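Local coordinates for putative polyketide synthase (Brevibacillus brevis, PDB 6HP2), which supplies, through the O-methyltransferase domain described here, a methyl-transfer step to a trans-AT polyketide synthase and probably takes part in making the antibiotic bacillaene, at residues A[168-174]-A[197-201]; A[173-179]-A[215-219]; A[110-115]-A[142-148]. All blocks are in the same frame, centred on the assembly; numbering follows the deposited sequence.

Contact 1: A[168-174]-A[197-201]; sequences VGIEVSF and LLIDY. With SAH (S-adenosyl-L-homocysteine), chain B.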
# COMPACT_ATOMS: atom_id res chain seq x y z
N VAL A 168 -5.30 -7.10 -0.19
CA VAL A 168 -4.75 -5.77 -0.37
C VAL A 168 -3.75 -5.52 0.75
O VAL A 168 -4.09 -5.71 1.93
CB VAL A 168 -5.87 -4.72 -0.38
CG1 VAL A 168 -5.25 -3.32 -0.46
CG2 VAL A 168 -6.78 -4.94 -1.52
N GLY A 169 -2.52 -5.13 0.37
CA GLY A 169 -1.55 -4.67 1.37
C GLY A 169 -0.87 -3.39 0.95
O GLY A 169 0.13 -3.42 0.20
N ILE A 170 -1.38 -2.25 1.39
CA ILE A 170 -0.79 -0.98 1.00
C ILE A 170 0.22 -0.52 2.06
O ILE A 170 -0.17 -0.23 3.19
CB ILE A 170 -1.88 0.10 0.83
CG1 ILE A 170 -2.83 -0.29 -0.30
CG2 ILE A 170 -1.25 1.45 0.56
CD1 ILE A 170 -4.07 0.57 -0.39
N GLU A 171 1.52 -0.48 1.70
CA GLU A 171 2.60 -0.08 2.61
C GLU A 171 2.60 -0.90 3.90
O GLU A 171 2.77 -0.35 4.98
CB GLU A 171 2.57 1.42 2.94
CG GLU A 171 2.88 2.33 1.77
CD GLU A 171 3.20 3.75 2.21
OE1 GLU A 171 3.46 3.94 3.42
OE2 GLU A 171 3.19 4.66 1.37
N VAL A 172 2.38 -2.21 3.78
CA VAL A 172 2.32 -3.04 4.97
C VAL A 172 3.35 -4.15 5.17
O VAL A 172 3.73 -4.42 6.31
CB VAL A 172 0.94 -3.73 5.05
CG1 VAL A 172 0.93 -4.77 6.16
CG2 VAL A 172 -0.16 -2.71 5.25
N SER A 173 3.84 -4.78 4.10
CA SER A 173 4.71 -5.93 4.35
C SER A 173 6.12 -5.54 4.80
O SER A 173 6.77 -6.37 5.46
CB SER A 173 4.80 -6.86 3.12
OG SER A 173 5.75 -6.43 2.27
N PHE A 174 6.59 -4.32 4.49
CA PHE A 174 7.91 -3.93 4.95
C PHE A 174 7.95 -3.71 6.45
O PHE A 174 9.04 -3.62 7.02
CB PHE A 174 8.48 -2.70 4.21
CG PHE A 174 7.75 -1.43 4.40
CD1 PHE A 174 8.03 -0.63 5.47
CD2 PHE A 174 6.80 -1.00 3.49
CE1 PHE A 174 7.37 0.59 5.66
CE2 PHE A 174 6.16 0.23 3.68
CZ PHE A 174 6.44 0.99 4.77
N LEU A 197 -3.00 -7.18 -4.34
CA LEU A 197 -2.57 -5.82 -4.65
C LEU A 197 -1.72 -5.29 -3.49
O LEU A 197 -2.19 -5.16 -2.35
CB LEU A 197 -3.77 -4.94 -4.92
CG LEU A 197 -4.67 -5.33 -6.05
CD1 LEU A 197 -5.98 -4.50 -6.06
CD2 LEU A 197 -3.96 -5.17 -7.37
N LEU A 198 -0.49 -4.95 -3.81
CA LEU A 198 0.43 -4.38 -2.85
C LEU A 198 0.96 -3.04 -3.30
O LEU A 198 1.14 -2.78 -4.49
CB LEU A 198 1.61 -5.29 -2.64
CG LEU A 198 1.37 -6.72 -2.33
CD1 LEU A 198 2.77 -7.42 -2.30
CD2 LEU A 198 0.70 -6.91 -1.03
N ILE A 199 1.25 -2.20 -2.30
CA ILE A 199 2.10 -1.04 -2.45
C ILE A 199 3.22 -1.30 -1.46
O ILE A 199 2.97 -1.36 -0.26
CB ILE A 199 1.40 0.29 -2.17
CG1 ILE A 199 0.24 0.52 -3.17
CG2 ILE A 199 2.40 1.45 -2.26
CD1 ILE A 199 -0.34 1.88 -3.14
N ASP A 200 4.47 -1.37 -1.96
CA ASP A 200 5.56 -1.86 -1.13
C ASP A 200 6.90 -1.44 -1.71
O ASP A 200 7.00 -0.91 -2.83
CB ASP A 200 5.48 -3.37 -0.96
CG ASP A 200 5.68 -3.82 0.46
OD1 ASP A 200 6.55 -3.27 1.13
OD2 ASP A 200 4.96 -4.78 0.88
N TYR A 201 7.92 -1.66 -0.91
CA TYR A 201 9.29 -1.35 -1.30
C TYR A 201 10.10 -2.53 -1.84
O TYR A 201 9.97 -3.68 -1.39
CB TYR A 201 10.03 -0.75 -0.11
CG TYR A 201 9.66 0.65 0.22
CD1 TYR A 201 10.03 1.70 -0.62
CD2 TYR A 201 8.98 0.97 1.42
CE1 TYR A 201 9.73 2.99 -0.29
CE2 TYR A 201 8.70 2.30 1.73
CZ TYR A 201 9.04 3.29 0.86
OH TYR A 201 8.77 4.64 1.15
N SAH B . -2.96 0.30 4.48
CA SAH B . -3.27 1.43 5.36
CB SAH B . -2.29 1.55 6.51
CG SAH B . -0.82 1.47 6.14
SD SAH B . 0.24 1.84 7.57
C SAH B . -3.29 2.68 4.51
O SAH B . -3.56 3.77 5.01
OXT SAH B . -3.05 2.59 3.31
C5' SAH B . 0.76 0.15 7.93
C4' SAH B . -0.38 -0.70 8.48
O4' SAH B . 0.09 -2.07 8.59
C3' SAH B . -0.74 -0.30 9.95
O3' SAH B . -2.17 -0.34 10.00
C2' SAH B . -0.13 -1.38 10.84
O2' SAH B . -0.83 -1.63 12.03
C1' SAH B . -0.20 -2.59 9.88
N9 SAH B . 0.70 -3.71 10.19
C8 SAH B . 2.06 -3.69 10.31
N7 SAH B . 2.42 -4.93 10.65
C5 SAH B . 1.33 -5.73 10.68
C6 SAH B . 1.12 -7.07 10.96
N6 SAH B . 2.10 -7.94 11.23
N1 SAH B . -0.14 -7.58 10.89
C2 SAH B . -1.22 -6.75 10.64
N3 SAH B . -1.01 -5.42 10.39
C4 SAH B . 0.23 -4.92 10.45
O HOH W 1 2.36 -4.42 1.60

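Contact 2: A[173-179]-A[215-219]; sequences SFHIRNK and EVSIP. With SAH (S-adenosyl-L-homocysteine), chain B.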
# COMPACT_ATOMS: atom_id res chain seq x y z
N SER A 173 3.84 -4.78 4.10
CA SER A 173 4.71 -5.93 4.35
C SER A 173 6.12 -5.54 4.80
O SER A 173 6.77 -6.37 5.46
CB SER A 173 4.80 -6.86 3.12
OG SER A 173 5.75 -6.43 2.27
N PHE A 174 6.59 -4.32 4.49
CA PHE A 174 7.91 -3.93 4.95
C PHE A 174 7.95 -3.71 6.45
O PHE A 174 9.04 -3.62 7.02
CB PHE A 174 8.48 -2.70 4.21
CG PHE A 174 7.75 -1.43 4.40
CD1 PHE A 174 8.03 -0.63 5.47
CD2 PHE A 174 6.80 -1.00 3.49
CE1 PHE A 174 7.37 0.59 5.66
CE2 PHE A 174 6.16 0.23 3.68
CZ PHE A 174 6.44 0.99 4.77
N HIS A 175 6.78 -3.64 7.11
CA HIS A 175 6.74 -3.59 8.58
C HIS A 175 6.80 -5.00 9.20
O HIS A 175 6.78 -5.16 10.42
CB HIS A 175 5.44 -2.92 9.09
CG HIS A 175 5.25 -1.52 8.64
ND1 HIS A 175 5.93 -0.46 9.19
CD2 HIS A 175 4.45 -0.99 7.68
CE1 HIS A 175 5.58 0.66 8.57
NE2 HIS A 175 4.66 0.36 7.66
N ILE A 176 6.81 -6.04 8.38
CA ILE A 176 6.60 -7.40 8.83
C ILE A 176 7.88 -8.19 8.61
O ILE A 176 8.31 -8.42 7.46
CB ILE A 176 5.41 -8.06 8.10
CG1 ILE A 176 4.12 -7.31 8.49
CG2 ILE A 176 5.33 -9.53 8.44
CD1 ILE A 176 2.85 -7.86 7.78
N ARG A 177 8.45 -8.66 9.70
CA ARG A 177 9.71 -9.40 9.60
C ARG A 177 9.55 -10.78 8.92
O ARG A 177 10.39 -11.20 8.11
CB ARG A 177 10.32 -9.57 11.01
CG ARG A 177 11.67 -10.27 11.06
CD ARG A 177 12.33 -10.12 12.44
NE ARG A 177 11.69 -10.94 13.47
CZ ARG A 177 12.08 -12.16 13.82
NH1 ARG A 177 13.13 -12.73 13.23
NH2 ARG A 177 11.42 -12.82 14.76
N ASN A 178 8.50 -11.51 9.26
CA ASN A 178 8.37 -12.92 8.87
C ASN A 178 7.59 -12.98 7.57
O ASN A 178 6.38 -13.23 7.55
CB ASN A 178 7.75 -13.72 10.00
CG ASN A 178 8.61 -13.67 11.28
OD1 ASN A 178 8.17 -13.19 12.31
ND2 ASN A 178 9.86 -14.13 11.18
N LYS A 179 8.31 -12.83 6.47
CA LYS A 179 7.70 -12.71 5.15
C LYS A 179 7.03 -14.01 4.72
O LYS A 179 6.00 -14.00 4.03
CB LYS A 179 8.74 -12.34 4.11
CG LYS A 179 9.68 -11.18 4.49
CD LYS A 179 9.00 -9.88 4.41
CE LYS A 179 10.03 -8.71 4.70
NZ LYS A 179 9.35 -7.46 5.01
N GLU A 215 11.75 -1.71 12.93
CA GLU A 215 11.06 -2.88 12.45
C GLU A 215 10.67 -2.68 10.98
O GLU A 215 9.51 -2.76 10.60
CB GLU A 215 9.83 -3.20 13.30
CG GLU A 215 10.12 -4.06 14.54
CD GLU A 215 10.66 -3.25 15.71
OE1 GLU A 215 10.70 -3.79 16.83
OE2 GLU A 215 11.02 -2.07 15.51
N VAL A 216 11.68 -2.41 10.16
CA VAL A 216 11.53 -2.30 8.72
C VAL A 216 12.46 -3.32 8.07
O VAL A 216 13.66 -3.34 8.38
CB VAL A 216 11.85 -0.86 8.25
CG1 VAL A 216 11.95 -0.77 6.76
CG2 VAL A 216 10.71 0.07 8.69
N SER A 217 11.93 -4.06 7.09
CA SER A 217 12.71 -5.03 6.36
C SER A 217 12.22 -4.99 4.91
O SER A 217 11.03 -5.25 4.62
CB SER A 217 12.53 -6.46 6.95
OG SER A 217 11.18 -6.74 7.21
N ILE A 218 13.17 -4.72 3.99
CA ILE A 218 12.79 -4.55 2.59
C ILE A 218 13.54 -5.58 1.76
O ILE A 218 14.75 -5.50 1.69
CB ILE A 218 13.07 -3.13 2.11
CG1 ILE A 218 12.25 -2.14 2.93
CG2 ILE A 218 12.83 -2.97 0.63
CD1 ILE A 218 12.66 -0.67 2.70
N PRO A 219 12.86 -6.52 1.12
CA PRO A 219 13.55 -7.54 0.33
C PRO A 219 14.14 -6.97 -0.94
O PRO A 219 13.63 -5.99 -1.49
CB PRO A 219 12.43 -8.56 -0.01
CG PRO A 219 11.32 -8.24 1.00
CD PRO A 219 11.40 -6.78 1.21
N SAH B . -2.96 0.30 4.48
CA SAH B . -3.27 1.43 5.36
CB SAH B . -2.29 1.55 6.51
CG SAH B . -0.82 1.47 6.14
SD SAH B . 0.24 1.84 7.57
C SAH B . -3.29 2.68 4.51
O SAH B . -3.56 3.77 5.01
OXT SAH B . -3.05 2.59 3.31
C5' SAH B . 0.76 0.15 7.93
C4' SAH B . -0.38 -0.70 8.48
O4' SAH B . 0.09 -2.07 8.59
C3' SAH B . -0.74 -0.30 9.95
O3' SAH B . -2.17 -0.34 10.00
C2' SAH B . -0.13 -1.38 10.84
O2' SAH B . -0.83 -1.63 12.03
C1' SAH B . -0.20 -2.59 9.88
N9 SAH B . 0.70 -3.71 10.19
C8 SAH B . 2.06 -3.69 10.31
N7 SAH B . 2.42 -4.93 10.65
C5 SAH B . 1.33 -5.73 10.68
C6 SAH B . 1.12 -7.07 10.96
N6 SAH B . 2.10 -7.94 11.23
N1 SAH B . -0.14 -7.58 10.89
C2 SAH B . -1.22 -6.75 10.64
N3 SAH B . -1.01 -5.42 10.39
C4 SAH B . 0.23 -4.92 10.45
O HOH W 2 10.11 -5.74 9.27
O HOH W 3 7.34 -1.34 11.35

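Contact 3: A[110-115]-A[142-148]; sequences VIQIAE and KNLGARA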
# COMPACT_ATOMS: atom_id res chain seq x y z
N VAL A 110 -11.21 -0.73 3.76
CA VAL A 110 -12.21 -1.69 4.22
C VAL A 110 -13.61 -1.09 4.19
O VAL A 110 -14.58 -1.73 3.71
CB VAL A 110 -11.86 -2.20 5.63
CG1 VAL A 110 -13.05 -2.88 6.29
CG2 VAL A 110 -10.71 -3.15 5.56
N ILE A 111 -13.73 0.15 4.64
CA ILE A 111 -14.99 0.84 4.75
C ILE A 111 -15.46 1.33 3.40
O ILE A 111 -16.64 1.16 3.06
CB ILE A 111 -14.87 2.02 5.74
CG1 ILE A 111 -14.87 1.50 7.16
CG2 ILE A 111 -15.97 3.05 5.49
CD1 ILE A 111 -14.27 2.51 8.14
N GLN A 112 -14.59 2.03 2.67
CA GLN A 112 -15.03 2.64 1.41
C GLN A 112 -15.40 1.58 0.35
O GLN A 112 -16.32 1.81 -0.46
CB GLN A 112 -13.97 3.58 0.85
CG GLN A 112 -13.83 4.92 1.64
CD GLN A 112 -12.70 5.80 1.08
OE1 GLN A 112 -11.90 5.38 0.21
NE2 GLN A 112 -12.62 7.00 1.57
N ILE A 113 -14.67 0.45 0.31
CA ILE A 113 -15.03 -0.60 -0.66
C ILE A 113 -16.43 -1.15 -0.34
O ILE A 113 -17.26 -1.38 -1.23
CB ILE A 113 -13.99 -1.74 -0.70
CG1 ILE A 113 -12.69 -1.25 -1.28
CG2 ILE A 113 -14.54 -2.94 -1.48
CD1 ILE A 113 -11.56 -2.21 -1.08
N ALA A 114 -16.68 -1.41 0.94
CA ALA A 114 -17.98 -1.92 1.35
C ALA A 114 -19.09 -0.92 1.08
O ALA A 114 -20.22 -1.30 0.71
CB ALA A 114 -17.95 -2.29 2.84
N GLU A 115 -18.81 0.36 1.28
CA GLU A 115 -19.84 1.36 1.02
C GLU A 115 -20.14 1.46 -0.47
O GLU A 115 -21.30 1.52 -0.89
CB GLU A 115 -19.43 2.73 1.54
CG GLU A 115 -19.64 2.99 2.97
CD GLU A 115 -19.50 4.48 3.30
OE1 GLU A 115 -20.47 5.09 3.79
OE2 GLU A 115 -18.42 5.03 3.04
N LYS A 142 -21.25 4.09 10.42
CA LYS A 142 -21.78 4.05 9.06
C LYS A 142 -22.73 2.86 8.84
O LYS A 142 -23.19 2.63 7.71
CB LYS A 142 -20.60 4.02 8.04
CG LYS A 142 -19.83 5.35 8.08
CD LYS A 142 -18.43 5.26 7.61
CE LYS A 142 -18.33 5.57 6.13
NZ LYS A 142 -18.72 6.96 5.79
N ASN A 143 -23.01 2.10 9.89
CA ASN A 143 -23.97 0.99 9.80
C ASN A 143 -23.51 -0.04 8.75
O ASN A 143 -24.31 -0.54 7.96
CB ASN A 143 -25.35 1.52 9.44
CG ASN A 143 -26.44 0.58 9.83
OD1 ASN A 143 -26.21 -0.39 10.56
ND2 ASN A 143 -27.64 0.85 9.34
N LEU A 144 -22.23 -0.39 8.77
CA LEU A 144 -21.67 -1.35 7.82
C LEU A 144 -21.27 -2.66 8.47
O LEU A 144 -20.60 -3.48 7.84
CB LEU A 144 -20.43 -0.75 7.11
CG LEU A 144 -20.67 0.43 6.19
CD1 LEU A 144 -19.33 1.11 5.92
CD2 LEU A 144 -21.35 -0.01 4.89
N GLY A 145 -21.65 -2.88 9.73
CA GLY A 145 -21.17 -4.01 10.49
C GLY A 145 -21.49 -5.38 9.93
O GLY A 145 -20.79 -6.34 10.26
N ALA A 146 -22.55 -5.51 9.14
CA ALA A 146 -22.89 -6.81 8.59
C ALA A 146 -21.99 -7.20 7.43
O ALA A 146 -22.00 -8.36 7.00
CB ALA A 146 -24.35 -6.85 8.10
N ARG A 147 -21.21 -6.26 6.92
CA ARG A 147 -20.36 -6.57 5.77
C ARG A 147 -18.90 -6.16 5.91
O ARG A 147 -18.08 -6.53 5.06
CB ARG A 147 -20.91 -5.90 4.52
CG ARG A 147 -22.22 -6.52 4.07
CD ARG A 147 -22.66 -5.92 2.77
NE ARG A 147 -22.94 -4.49 2.86
CZ ARG A 147 -22.17 -3.53 2.38
NH1 ARG A 147 -21.02 -3.83 1.72
NH2 ARG A 147 -22.58 -2.26 2.47
N ALA A 148 -18.54 -5.44 6.94
CA ALA A 148 -17.15 -5.01 7.13
C ALA A 148 -16.78 -5.26 8.57
O ALA A 148 -17.60 -5.01 9.46
CB ALA A 148 -16.98 -3.55 6.82

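Contact 1: A[168-174]-A[197-201]
Gly169 and Ile199 belong to neighbouring parallel strands whose short segments run 24° apart. Gly169 N donates to Leu197 O at 2.7 Å, Ile199 N returns a bond to Gly169 O, and Glu171 N completes the set on Ile199 O just after its own strand has ended. Packing is tight on the face that carries Ile170 and Ile199: their side chains lie alongside each other and point the same way, with Ile170 CG2 3.8 Å from Ile199 CD1, and Arg84 and Leu87 of helix 70-88 press on the pair. On the other face Leu198 brings CD2 back to 3.7 Å from Gly169 O. A second close fit is edge-to-face. Phe174 has CG between its backbone N and carbonyl carbon (chi1 65°), a rotation that presents one ring face to the edge of Tyr201, the planes 66° apart and CD2 of each ring 3.6 Å from the other. Asp200 OD1 lies in the plane of the Phe174 ring, 3.3 Å from CD2, and accepts Tyr201 N through its anti lone pair.

The looser part is still buried, but water and ligand replace direct side-chain packing. An ordered water donates to Gly169 O at 2.8 Å and to Asp200 OD2, and accepts from Ser173 N at 2.9 Å. Val172 barely joins the strand contact and turns CG2 to S-adenosylhomocysteine, 3.4 Å from O4'; the ligand's amino N donates to Ile170 O. A cofactor product held at the carboxyl ends of parallel strands is the hallmark of the Rossmann-like methyltransferase fold.

Contact 2: A[173-179]-A[215-219]
The rings of Phe174 and His175 overlap only at their rims, beside Val216 and Glu215. His175 CD2 sits over the face of Phe174 opposite the one that receives Tyr201, while Phe174 CE1 stands 3.3 Å above the imidazole plane. Val216 CG1 approaches the Phe174 ring obliquely, at 4.1 Å from CD1, the two side chains lying alongside and pointing the same way. In the imidazole plane, at its edge, a water links His175 ND1 to Glu215 O.

This is the loop after strand 164-170, with its short 3-10 turn, packed against one arm of a beta-hairpin formed by strands 209-211 and 216-218. A G1 beta bulge at Glu215 and Val216 opens that arm. One backbone bond joins loop and hairpin: Ser217 N reaches Phe174 O at 2.9 Å, in the carbonyl plane, and Val216 CA adds a C-H...O contact to the same oxygen. One residue further along the strand, Phe174 CB rests on Ile218 CG1. On its other side the loop meets S-adenosylhomocysteine, with His175 CB near C8 of the adenine and Ile176 CG1 3.5 Å from its N6.

The polar closure comes from Lys179. Its chain bends at chi2 (-74°), which turns the ammonium back toward the loop carbonyls, while CE brushes Pro219 CG. Four oxygens lie within bonding range of Lys179 NZ, Ser173 O, Ile176 O and Ser217 O at 2.8 Å and Ser217 OG at 3.0 Å, so its three N-H groups must share or alternate. Ser173 O is gripped twice, by Ile176 N and Lys179 NZ, which arrive from opposite faces of its carbonyl plane.

Contact 3: A[110-115]-A[142-148]
Leu144 is the main bump, and it enters the hollow between Ile111 and Glu115, one turn apart on helix 108-116. Its CD1 touches Glu115 CG at 3.5 Å and Ile111 CG2 at 3.9 Å, crossing both side chains at about a right angle. Lys142 lies over the same ridge, CE 3.5 Å from Ile111 CG2, and bends at chi3 and chi4 to end at the Glu115 carboxylate. Lys142 NZ forms a salt bridge with Glu115 OE1 at 3.2 Å, its hydrogen bond weak. On the far side of Leu144, the small Ala148 CB nestles beside Val110 CG1 and Ala114 CB, where neither alanine demands much room.

Arg147 reaches the last turn of the helix from the loop. A bend at chi3 (-63°) brings its guanidinium end-on to Ala114 O, which takes NH1 at 2.8 Å and NH2 at 3.1 Å. The oxygen lies nearly in the guanidinium plane, but both donors come from one face of the carbonyl plane. NH1 also bonds Ile120 O, so the positive group gathers carbonyls near the helix's carboxyl end, an arrangement that is probably electrostatically favourable. The contact packs the loop joining helix 129-141 to strand 148-152 against helix 108-116, within the alternating beta-alpha units of the Rossmann-like fold.

Along the chain contact 3 closes before contact 1 opens, whereas contacts 1 and 2 interleave, sharing Ser173 and Phe174. The centres of contacts 1 and 2 lie about 10 Å apart, and the two touch where Tyr201 O meets Ile218. Contact 1 sits near the middle of the mixed eight-stranded sheet, contact 2 extends from the carboxyl end of strand 164-170 to the separate small hairpin, and both reach S-adenosylhomocysteine. Contact 3, centred about 22 Å from contact 1 and 29 Å from contact 2, lies by strand 148-152, one of the sheet's two outermost strands. The first two thus form part of the ligand pocket's wall, while the third packs the sheet's far flank.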